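Local atomic coordinates of catalase (Corynebacterium glutamicum, PDB entry 4B7F), a protein that catalyses the breakdown of hydrogen peroxide to water and dioxygen at a buried haem and carries a bound NADPH. Residues Lys227-Thr232 with Lys274-Pro279; Asn143-Phe148 with Asp207-His212. One frame throughout, in Å; residues are numbered along the deposited sequence.

How the interactions relate
Along the chain the two contacts stand in series, neither nested nor crossed. Interaction 2 comes first: the loop Asn-143 to Phe-148, just after strand 135-142, meets 207-212 after 58 intervening residues, of which 25 are helical. Interaction 1 then pairs 227-232 with 274-279, parts of strands 223-232 and 270-279, closing a loop of 41 residues, about half of them helical. Strand 208-209 is itself a sheet neighbour of 223-232, so the contacts adjoin: Lys-231 NZ forms a salt bridge to Asp-207 OD2 at 2.8 Å, and the centres of the two interactions lie about 11 Å apart. Together they tie the antiparallel sheet to the loops beside the haem, and both touch the NADPH.

Interaction 1: Lys227-Thr232 with Lys274-Pro279; sequences KYHFKT and KVQIMP. With NDP (NADPH dihydro-nicotinamide-adenine-dinucleotide phosphate), chain F.
His-229 and Gln-276 meet side chain to side chain on one face of a pair of antiparallel strands. NE2 of the imidazole donates to Gln-276 OE1 at 3.0 Å; the oxygen lies near the ring plane, but the donor stands 53° out of the amide's carbonyl plane, with ring and amide planes almost perpendicular. Histidine suits the place because its flat ring offers a directed N-H at one edge while its CE1 edge turns to the NADPH, 3.2 Å from carboxamide oxygen O7N. The glutamine chain, extended beyond CG (chi2 178°), carries its amide across to the ring. OE1 also lies 3.7 Å from Lys-227 CB, where the two side chains cross at a slant.

Beneath these side chains the backbones pair regularly. Lys-227 with Gln-276 and His-229 with Lys-274 are hydrogen-bonded pairs, each closed by two N-H to O bonds, and Tyr-228 with Val-275 is the non-hydrogen-bonded pair between them. These strands belong to the curled antiparallel sheet of the catalase fold, the beta-barrel core of the family. On the face opposite His-229, Tyr-228 CD1 packs obliquely against Val-275 CG1 at 3.7 Å; the compact branched valine lies alongside the ring, pointing the same way, and the tyrosine OH bonds to Tyr-137 and Trp-216. Farther along, the aliphatic parts of Lys-231 and Lys-274 cross at about a right angle, Lys-231 CG to Lys-274 CD 4.1 Å.

A second shell fixes the polar ends. Gln-276 NE2 donates to the backbone oxygens of Tyr-302 and Trp-297, which should hold the amide's rotation and present OE1 to the histidine. Lys-227 runs away from the strand pair to bond through NZ to Ser-211 O and Thr-213 OG1, with a cation-pi contact to Trp-297. Lys-231 bends at chi2 and chi3, which takes its ammonium toward 207-212.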
loop_
_atom_site.group_PDB
_atom_site.type_symbol
_atom_site.label_atom_id
_atom_site.label_comp_id
_atom_site.label_asym_id
_atom_site.label_seq_id
_atom_site.Cartn_x
_atom_site.Cartn_y
_atom_site.Cartn_z
ATOM N N LYS A 227 25.353 28.989 -7.050
ATOM C CA LYS A 227 24.076 28.766 -7.720
ATOM C C LYS A 227 24.363 28.151 -9.078
ATOM O O LYS A 227 25.263 28.603 -9.792
ATOM C CB LYS A 227 23.283 30.074 -7.890
ATOM C CG LYS A 227 22.601 30.565 -6.605
ATOM C CD LYS A 227 21.645 31.706 -6.886
ATOM C CE LYS A 227 21.026 32.259 -5.603
ATOM N NZ LYS A 227 20.106 31.289 -4.921
ATOM N N TYR A 228 23.603 27.116 -9.431
ATOM C CA TYR A 228 23.773 26.442 -10.711
ATOM C C TYR A 228 22.927 27.062 -11.820
ATOM O O TYR A 228 21.742 27.355 -11.623
ATOM C CB TYR A 228 23.377 24.972 -10.590
ATOM C CG TYR A 228 24.262 24.130 -9.709
ATOM C CD1 TYR A 228 25.492 23.662 -10.161
ATOM C CD2 TYR A 228 23.842 23.749 -8.441
ATOM C CE1 TYR A 228 26.294 22.851 -9.356
ATOM C CE2 TYR A 228 24.632 22.950 -7.642
ATOM C CZ TYR A 228 25.856 22.507 -8.102
ATOM O OH TYR A 228 26.644 21.713 -7.295
ATOM N N HIS A 229 23.520 27.249 -12.989
ATOM C CA HIS A 229 22.835 27.669 -14.192
ATOM C C HIS A 229 23.158 26.748 -15.360
ATOM O O HIS A 229 24.330 26.537 -15.674
ATOM C CB HIS A 229 23.249 29.069 -14.613
ATOM C CG HIS A 229 22.972 30.125 -13.598
ATOM N ND1 HIS A 229 22.091 31.075 -13.775
ATOM C CD2 HIS A 229 23.498 30.316 -12.369
ATOM C CE1 HIS A 229 22.056 31.820 -12.710
ATOM N NE2 HIS A 229 22.916 31.354 -11.856
ATOM N N PHE A 230 22.124 26.216 -15.985
ATOM C CA PHE A 230 22.280 25.321 -17.123
ATOM C C PHE A 230 21.765 26.054 -18.350
ATOM O O PHE A 230 20.552 26.181 -18.554
ATOM C CB PHE A 230 21.501 24.015 -16.884
ATOM C CG PHE A 230 21.780 23.384 -15.538
ATOM C CD1 PHE A 230 23.050 22.914 -15.230
ATOM C CD2 PHE A 230 20.780 23.270 -14.586
ATOM C CE1 PHE A 230 23.323 22.344 -13.990
ATOM C CE2 PHE A 230 21.041 22.687 -13.341
ATOM C CZ PHE A 230 22.310 22.229 -13.044
ATOM N N LYS A 231 22.689 26.576 -19.152
ATOM C CA LYS A 231 22.313 27.499 -20.220
ATOM C C LYS A 231 22.126 26.757 -21.533
ATOM O O LYS A 231 23.043 26.082 -22.018
ATOM C CB LYS A 231 23.369 28.594 -20.352
ATOM C CG LYS A 231 23.750 29.217 -19.020
ATOM C CD LYS A 231 22.601 30.008 -18.427
ATOM C CE LYS A 231 22.202 31.171 -19.335
ATOM N NZ LYS A 231 21.092 31.975 -18.746
ATOM N N THR A 232 20.930 26.863 -22.107
ATOM C CA THR A 232 20.603 26.045 -23.265
ATOM C C THR A 232 21.351 26.483 -24.525
ATOM O O THR A 232 21.351 27.661 -24.893
ATOM C CB THR A 232 19.095 26.032 -23.548
ATOM O OG1 THR A 232 18.862 25.406 -24.815
ATOM C CG2 THR A 232 18.545 27.460 -23.580
ATOM N N LYS A 274 27.191 26.108 -15.729
ATOM C CA LYS A 274 27.938 27.221 -15.152
ATOM C C LYS A 274 27.466 27.422 -13.725
ATOM O O LYS A 274 26.383 26.947 -13.360
ATOM C CB LYS A 274 27.710 28.508 -15.962
ATOM C CG LYS A 274 27.861 28.351 -17.470
ATOM C CD LYS A 274 27.727 29.694 -18.190
ATOM C CE LYS A 274 27.823 29.538 -19.705
ATOM N NZ LYS A 274 29.133 28.989 -20.136
ATOM N N VAL A 275 28.265 28.126 -12.923
ATOM C CA VAL A 275 27.869 28.502 -11.563
ATOM C C VAL A 275 28.139 29.976 -11.268
ATOM O O VAL A 275 29.017 30.593 -11.878
ATOM C CB VAL A 275 28.629 27.686 -10.486
ATOM C CG1 VAL A 275 28.033 26.277 -10.337
ATOM C CG2 VAL A 275 30.114 27.622 -10.822
ATOM N N GLN A 276 27.374 30.537 -10.340
ATOM C CA GLN A 276 27.755 31.793 -9.703
ATOM C C GLN A 276 28.464 31.361 -8.451
ATOM O O GLN A 276 28.056 30.376 -7.831
ATOM C CB GLN A 276 26.524 32.620 -9.333
ATOM C CG GLN A 276 25.751 33.148 -10.532
ATOM C CD GLN A 276 24.506 33.926 -10.136
ATOM O OE1 GLN A 276 23.512 33.345 -9.702
ATOM N NE2 GLN A 276 24.558 35.257 -10.282
ATOM N N ILE A 277 29.536 32.061 -8.079
ATOM C CA ILE A 277 30.256 31.695 -6.871
ATOM C C ILE A 277 30.405 32.885 -5.943
ATOM O O ILE A 277 31.072 33.866 -6.274
ATOM C CB ILE A 277 31.626 31.074 -7.186
ATOM C CG1 ILE A 277 31.448 29.844 -8.081
ATOM C CG2 ILE A 277 32.360 30.709 -5.898
ATOM C CD1 ILE A 277 32.744 29.268 -8.597
ATOM N N MET A 278 29.764 32.799 -4.784
ATOM C CA MET A 278 29.840 33.856 -3.784
ATOM C C MET A 278 30.732 33.396 -2.647
ATOM O O MET A 278 30.450 32.381 -2.011
ATOM C CB MET A 278 28.442 34.196 -3.250
ATOM C CG MET A 278 28.438 35.146 -2.053
ATOM S SD MET A 278 26.802 35.487 -1.351
ATOM C CE MET A 278 25.984 36.304 -2.723
ATOM N N PRO A 279 31.834 34.129 -2.400
ATOM C CA PRO A 279 32.690 33.830 -1.246
ATOM C C PRO A 279 31.876 33.769 0.045
ATOM O O PRO A 279 30.928 34.545 0.223
ATOM C CB PRO A 279 33.650 35.024 -1.215
ATOM C CG PRO A 279 33.786 35.395 -2.674
ATOM C CD PRO A 279 32.395 35.205 -3.245
HETATM P PA NDP F . 21.306 40.608 -15.924
HETATM O O1A NDP F . 21.153 41.643 -16.977
HETATM O O2A NDP F . 22.733 40.294 -15.653
HETATM O O5B NDP F . 20.472 39.337 -16.452
HETATM C C5B NDP F . 19.068 39.427 -16.550
HETATM C C4B NDP F . 18.576 38.013 -16.801
HETATM O O4B NDP F . 17.193 38.005 -17.133
HETATM C C3B NDP F . 19.353 37.368 -17.947
HETATM O O3B NDP F . 19.780 36.069 -17.588
HETATM C C2B NDP F . 18.314 37.279 -19.046
HETATM O O2B NDP F . 18.540 36.229 -19.961
HETATM C C1B NDP F . 17.025 37.150 -18.245
HETATM N N9A NDP F . 15.825 37.419 -19.062
HETATM C C8A NDP F . 15.752 38.065 -20.273
HETATM N N7A NDP F . 14.458 38.069 -20.680
HETATM C C5A NDP F . 13.707 37.435 -19.738
HETATM C C6A NDP F . 12.340 37.157 -19.640
HETATM N N6A NDP F . 11.559 37.247 -20.717
HETATM N N1A NDP F . 11.868 36.482 -18.532
HETATM C C2A NDP F . 12.744 36.091 -17.536
HETATM N N3A NDP F . 14.096 36.363 -17.637
HETATM C C4A NDP F . 14.563 37.024 -18.723
HETATM O O3 NDP F . 20.492 41.104 -14.618
HETATM P PN NDP F . 20.567 40.432 -13.143
HETATM O O1N NDP F . 21.323 39.154 -13.169
HETATM O O2N NDP F . 20.918 41.483 -12.156
HETATM O O5D NDP F . 19.010 40.145 -12.861
HETATM C C5D NDP F . 18.024 41.028 -13.355
HETATM C C4D NDP F . 16.675 40.321 -13.359
HETATM O O4D NDP F . 16.676 39.250 -14.294
HETATM C C3D NDP F . 16.376 39.701 -12.001
HETATM O O3D NDP F . 15.653 40.577 -11.149
HETATM C C2D NDP F . 15.595 38.442 -12.344
HETATM O O2D NDP F . 14.223 38.727 -12.302
HETATM C C1D NDP F . 15.949 38.134 -13.791
HETATM N N1N NDP F . 16.759 36.903 -13.896
HETATM C C2N NDP F . 17.844 36.753 -13.076
HETATM C C3N NDP F . 18.731 35.691 -13.203
HETATM C C7N NDP F . 19.890 35.606 -12.249
HETATM O O7N NDP F . 20.310 34.345 -11.804
HETATM N N7N NDP F . 20.490 36.726 -11.834
HETATM C C4N NDP F . 18.551 34.629 -14.270
HETATM C C5N NDP F . 17.331 34.888 -15.112
HETATM C C6N NDP F . 16.504 35.993 -14.890
HETATM P P2B NDP F . 19.399 36.493 -21.312
HETATM O O1X NDP F . 18.760 37.596 -22.138
HETATM O O2X NDP F . 20.821 36.861 -20.969
HETATM O O3X NDP F . 19.370 35.212 -22.117
#

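Interaction 2: Asn143-Phe148 with Asp207-His212; sequences NTPTFF and DGFGSH. With NDP (NADPH dihydro-nicotinamide-adenine-dinucleotide phosphate), chain F.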
loop_
_atom_site.group_PDB
_atom_site.type_symbol
_atom_site.label_atom_id
_atom_site.label_comp_id
_atom_site.label_asym_id
_atom_site.label_seq_id
_atom_site.Cartn_x
_atom_site.Cartn_y
_atom_site.Cartn_z
ATOM N N ASN A 143 13.062 25.645 -14.504
ATOM C CA ASN A 143 13.479 26.530 -15.594
ATOM C C ASN A 143 13.443 28.002 -15.188
ATOM O O ASN A 143 13.375 28.904 -16.039
ATOM C CB ASN A 143 12.648 26.289 -16.859
ATOM C CG ASN A 143 11.217 26.757 -16.720
ATOM O OD1 ASN A 143 10.716 26.961 -15.608
ATOM N ND2 ASN A 143 10.539 26.920 -17.859
ATOM N N THR A 144 13.487 28.232 -13.877
ATOM C CA THR A 144 13.520 29.585 -13.332
ATOM C C THR A 144 14.563 29.634 -12.226
ATOM O O THR A 144 14.719 28.654 -11.482
ATOM C CB THR A 144 12.154 29.978 -12.755
ATOM O OG1 THR A 144 12.312 31.118 -11.903
ATOM C CG2 THR A 144 11.560 28.825 -11.931
ATOM N N PRO A 145 15.292 30.764 -12.119
ATOM C CA PRO A 145 16.351 30.944 -11.118
ATOM C C PRO A 145 15.787 31.216 -9.724
ATOM O O PRO A 145 16.551 31.258 -8.750
ATOM C CB PRO A 145 17.089 32.201 -11.619
ATOM C CG PRO A 145 16.007 33.001 -12.323
ATOM C CD PRO A 145 15.148 31.945 -12.997
ATOM N N THR A 146 14.470 31.389 -9.643
ATOM C CA THR A 146 13.809 31.736 -8.393
ATOM C C THR A 146 12.543 30.889 -8.171
ATOM O O THR A 146 12.282 29.939 -8.927
ATOM C CB THR A 146 13.527 33.270 -8.340
ATOM O OG1 THR A 146 13.037 33.638 -7.048
ATOM C CG2 THR A 146 12.527 33.710 -9.433
ATOM N N PHE A 147 11.776 31.191 -7.125
ATOM C CA PHE A 147 10.519 30.471 -6.878
ATOM C C PHE A 147 9.544 31.331 -6.075
ATOM O O PHE A 147 9.889 32.458 -5.681
ATOM C CB PHE A 147 10.777 29.121 -6.188
ATOM C CG PHE A 147 9.671 28.094 -6.389
ATOM C CD1 PHE A 147 9.419 27.559 -7.647
ATOM C CD2 PHE A 147 8.896 27.670 -5.316
ATOM C CE1 PHE A 147 8.406 26.603 -7.839
ATOM C CE2 PHE A 147 7.880 26.727 -5.492
ATOM C CZ PHE A 147 7.637 26.189 -6.757
ATOM N N PHE A 148 8.343 30.795 -5.838
ATOM C CA PHE A 148 7.213 31.568 -5.320
ATOM C C PHE A 148 7.269 31.859 -3.820
ATOM O O PHE A 148 6.557 32.743 -3.335
ATOM C CB PHE A 148 5.905 30.807 -5.555
ATOM C CG PHE A 148 5.629 30.464 -6.998
ATOM C CD1 PHE A 148 4.934 31.351 -7.815
ATOM C CD2 PHE A 148 6.024 29.236 -7.521
ATOM C CE1 PHE A 148 4.640 31.020 -9.139
ATOM C CE2 PHE A 148 5.738 28.901 -8.836
ATOM C CZ PHE A 148 5.046 29.799 -9.647
ATOM N N ASP A 207 16.441 27.340 -20.299
ATOM C CA ASP A 207 17.523 27.138 -19.339
ATOM C C ASP A 207 17.032 26.295 -18.167
ATOM O O ASP A 207 15.822 26.210 -17.910
ATOM C CB ASP A 207 17.989 28.466 -18.745
ATOM C CG ASP A 207 18.775 29.329 -19.724
ATOM O OD1 ASP A 207 19.354 28.798 -20.700
ATOM O OD2 ASP A 207 18.821 30.558 -19.475
ATOM N N GLY A 208 17.975 25.716 -17.428
ATOM C CA GLY A 208 17.666 25.106 -16.144
ATOM C C GLY A 208 18.448 25.813 -15.054
ATOM O O GLY A 208 19.477 26.440 -15.334
ATOM N N PHE A 209 17.956 25.739 -13.820
ATOM C CA PHE A 209 18.636 26.367 -12.687
ATOM C C PHE A 209 18.458 25.506 -11.458
ATOM O O PHE A 209 17.435 24.823 -11.319
ATOM C CB PHE A 209 18.025 27.738 -12.370
ATOM C CG PHE A 209 17.950 28.662 -13.549
ATOM C CD1 PHE A 209 16.876 28.595 -14.430
ATOM C CD2 PHE A 209 18.949 29.612 -13.769
ATOM C CE1 PHE A 209 16.791 29.445 -15.520
ATOM C CE2 PHE A 209 18.876 30.476 -14.858
ATOM C CZ PHE A 209 17.791 30.396 -15.739
ATOM N N GLY A 210 19.431 25.558 -10.555
ATOM C CA GLY A 210 19.287 24.891 -9.273
ATOM C C GLY A 210 18.394 25.724 -8.372
ATOM O O GLY A 210 17.844 25.225 -7.372
ATOM N N SER A 211 18.269 27.001 -8.738
ATOM C CA SER A 211 17.467 27.996 -8.021
ATOM C C SER A 211 18.026 28.349 -6.639
ATOM O O SER A 211 18.410 29.505 -6.393
ATOM C CB SER A 211 15.985 27.585 -7.941
ATOM O OG SER A 211 15.467 27.274 -9.230
ATOM N N HIS A 212 18.064 27.368 -5.738
ATOM C CA HIS A 212 18.608 27.585 -4.399
ATOM C C HIS A 212 20.096 27.898 -4.416
ATOM O O HIS A 212 20.834 27.484 -5.317
ATOM C CB HIS A 212 18.463 26.345 -3.509
ATOM C CG HIS A 212 17.073 25.797 -3.420
ATOM N ND1 HIS A 212 16.085 26.382 -2.656
ATOM C CD2 HIS A 212 16.527 24.680 -3.959
ATOM C CE1 HIS A 212 14.976 25.666 -2.756
ATOM N NE2 HIS A 212 15.218 24.626 -3.535
HETATM P PA NDP F . 21.306 40.608 -15.924
HETATM O O1A NDP F . 21.153 41.643 -16.977
HETATM O O2A NDP F . 22.733 40.294 -15.653
HETATM O O5B NDP F . 20.472 39.337 -16.452
HETATM C C5B NDP F . 19.068 39.427 -16.550
HETATM C C4B NDP F . 18.576 38.013 -16.801
HETATM O O4B NDP F . 17.193 38.005 -17.133
HETATM C C3B NDP F . 19.353 37.368 -17.947
HETATM O O3B NDP F . 19.780 36.069 -17.588
HETATM C C2B NDP F . 18.314 37.279 -19.046
HETATM O O2B NDP F . 18.540 36.229 -19.961
HETATM C C1B NDP F . 17.025 37.150 -18.245
HETATM N N9A NDP F . 15.825 37.419 -19.062
HETATM C C8A NDP F . 15.752 38.065 -20.273
HETATM N N7A NDP F . 14.458 38.069 -20.680
HETATM C C5A NDP F . 13.707 37.435 -19.738
HETATM C C6A NDP F . 12.340 37.157 -19.640
HETATM N N6A NDP F . 11.559 37.247 -20.717
HETATM N N1A NDP F . 11.868 36.482 -18.532
HETATM C C2A NDP F . 12.744 36.091 -17.536
HETATM N N3A NDP F . 14.096 36.363 -17.637
HETATM C C4A NDP F . 14.563 37.024 -18.723
HETATM O O3 NDP F . 20.492 41.104 -14.618
HETATM P PN NDP F . 20.567 40.432 -13.143
HETATM O O1N NDP F . 21.323 39.154 -13.169
HETATM O O2N NDP F . 20.918 41.483 -12.156
HETATM O O5D NDP F . 19.010 40.145 -12.861
HETATM C C5D NDP F . 18.024 41.028 -13.355
HETATM C C4D NDP F . 16.675 40.321 -13.359
HETATM O O4D NDP F . 16.676 39.250 -14.294
HETATM C C3D NDP F . 16.376 39.701 -12.001
HETATM O O3D NDP F . 15.653 40.577 -11.149
HETATM C C2D NDP F . 15.595 38.442 -12.344
HETATM O O2D NDP F . 14.223 38.727 -12.302
HETATM C C1D NDP F . 15.949 38.134 -13.791
HETATM N N1N NDP F . 16.759 36.903 -13.896
HETATM C C2N NDP F . 17.844 36.753 -13.076
HETATM C C3N NDP F . 18.731 35.691 -13.203
HETATM C C7N NDP F . 19.890 35.606 -12.249
HETATM O O7N NDP F . 20.310 34.345 -11.804
HETATM N N7N NDP F . 20.490 36.726 -11.834
HETATM C C4N NDP F . 18.551 34.629 -14.270
HETATM C C5N NDP F . 17.331 34.888 -15.112
HETATM C C6N NDP F . 16.504 35.993 -14.890
HETATM P P2B NDP F . 19.399 36.493 -21.312
HETATM O O1X NDP F . 18.760 37.596 -22.138
HETATM O O2X NDP F . 20.821 36.861 -20.969
HETATM O O3X NDP F . 19.370 35.212 -22.117
HETATM O O HOH W 1 12.565 27.108 -8.630
#
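Phe-209 lays its ring against the backbone from Asn-143 to Pro-145 and against the proline ring, and each of its carbons has a definite neighbour there. CB starts 3.5 Å from Thr-144 O. CG is set anti to the carbonyl carbon (chi1 -53°), which turns the ring under the proline; Pro-145 N sits above one face, toward the rim. CD1 comes to Thr-144 C at 3.4 Å, while on the other flank CD2 packs on Pro-145 CB. Farther out CE1 approaches Asn-143 O, near the ring plane, and CZ meets Pro-145 CD. That CD lies 4.0 Å from the ring centroid and 14° off its normal, a CH-pi contact over the face. Proline is well suited here: it has no N-H to bury against the ring and offers a rigid hydrocarbon surface. Its CG meets the nicotinamide on C4N at 3.6 Å, so Pro-145 and the Phe-209 ring both meet the nicotinamide at C4N, the ring obliquely.

Ser-211 makes the polar half of the contact. Its OG donates to Thr-144 O at 2.7 Å, in the carbonyl plane, and accepts from a water that also donates to Thr-146 O. Serine carries its hydroxyl on a short chain, and this reaches Thr-144 O while Ser-211 CA makes a CA-H...O contact to Pro-145 O. Within the loop, Thr-144 OG1 accepts from Thr-146 N, an ST turn.

Ser-211, Gly-210, His-212 and Phe-147 touch the haem, whereas Pro-145 faces the NADPH, so the contact appears to lie between NADPH and haem. Pro-145 and Phe-209 give the nicotinamide an apolar neighbour on this side, and Ser-211 OG, engaged by one carbonyl and one water, probably keeps its hydroxyl firmly oriented beside the haem.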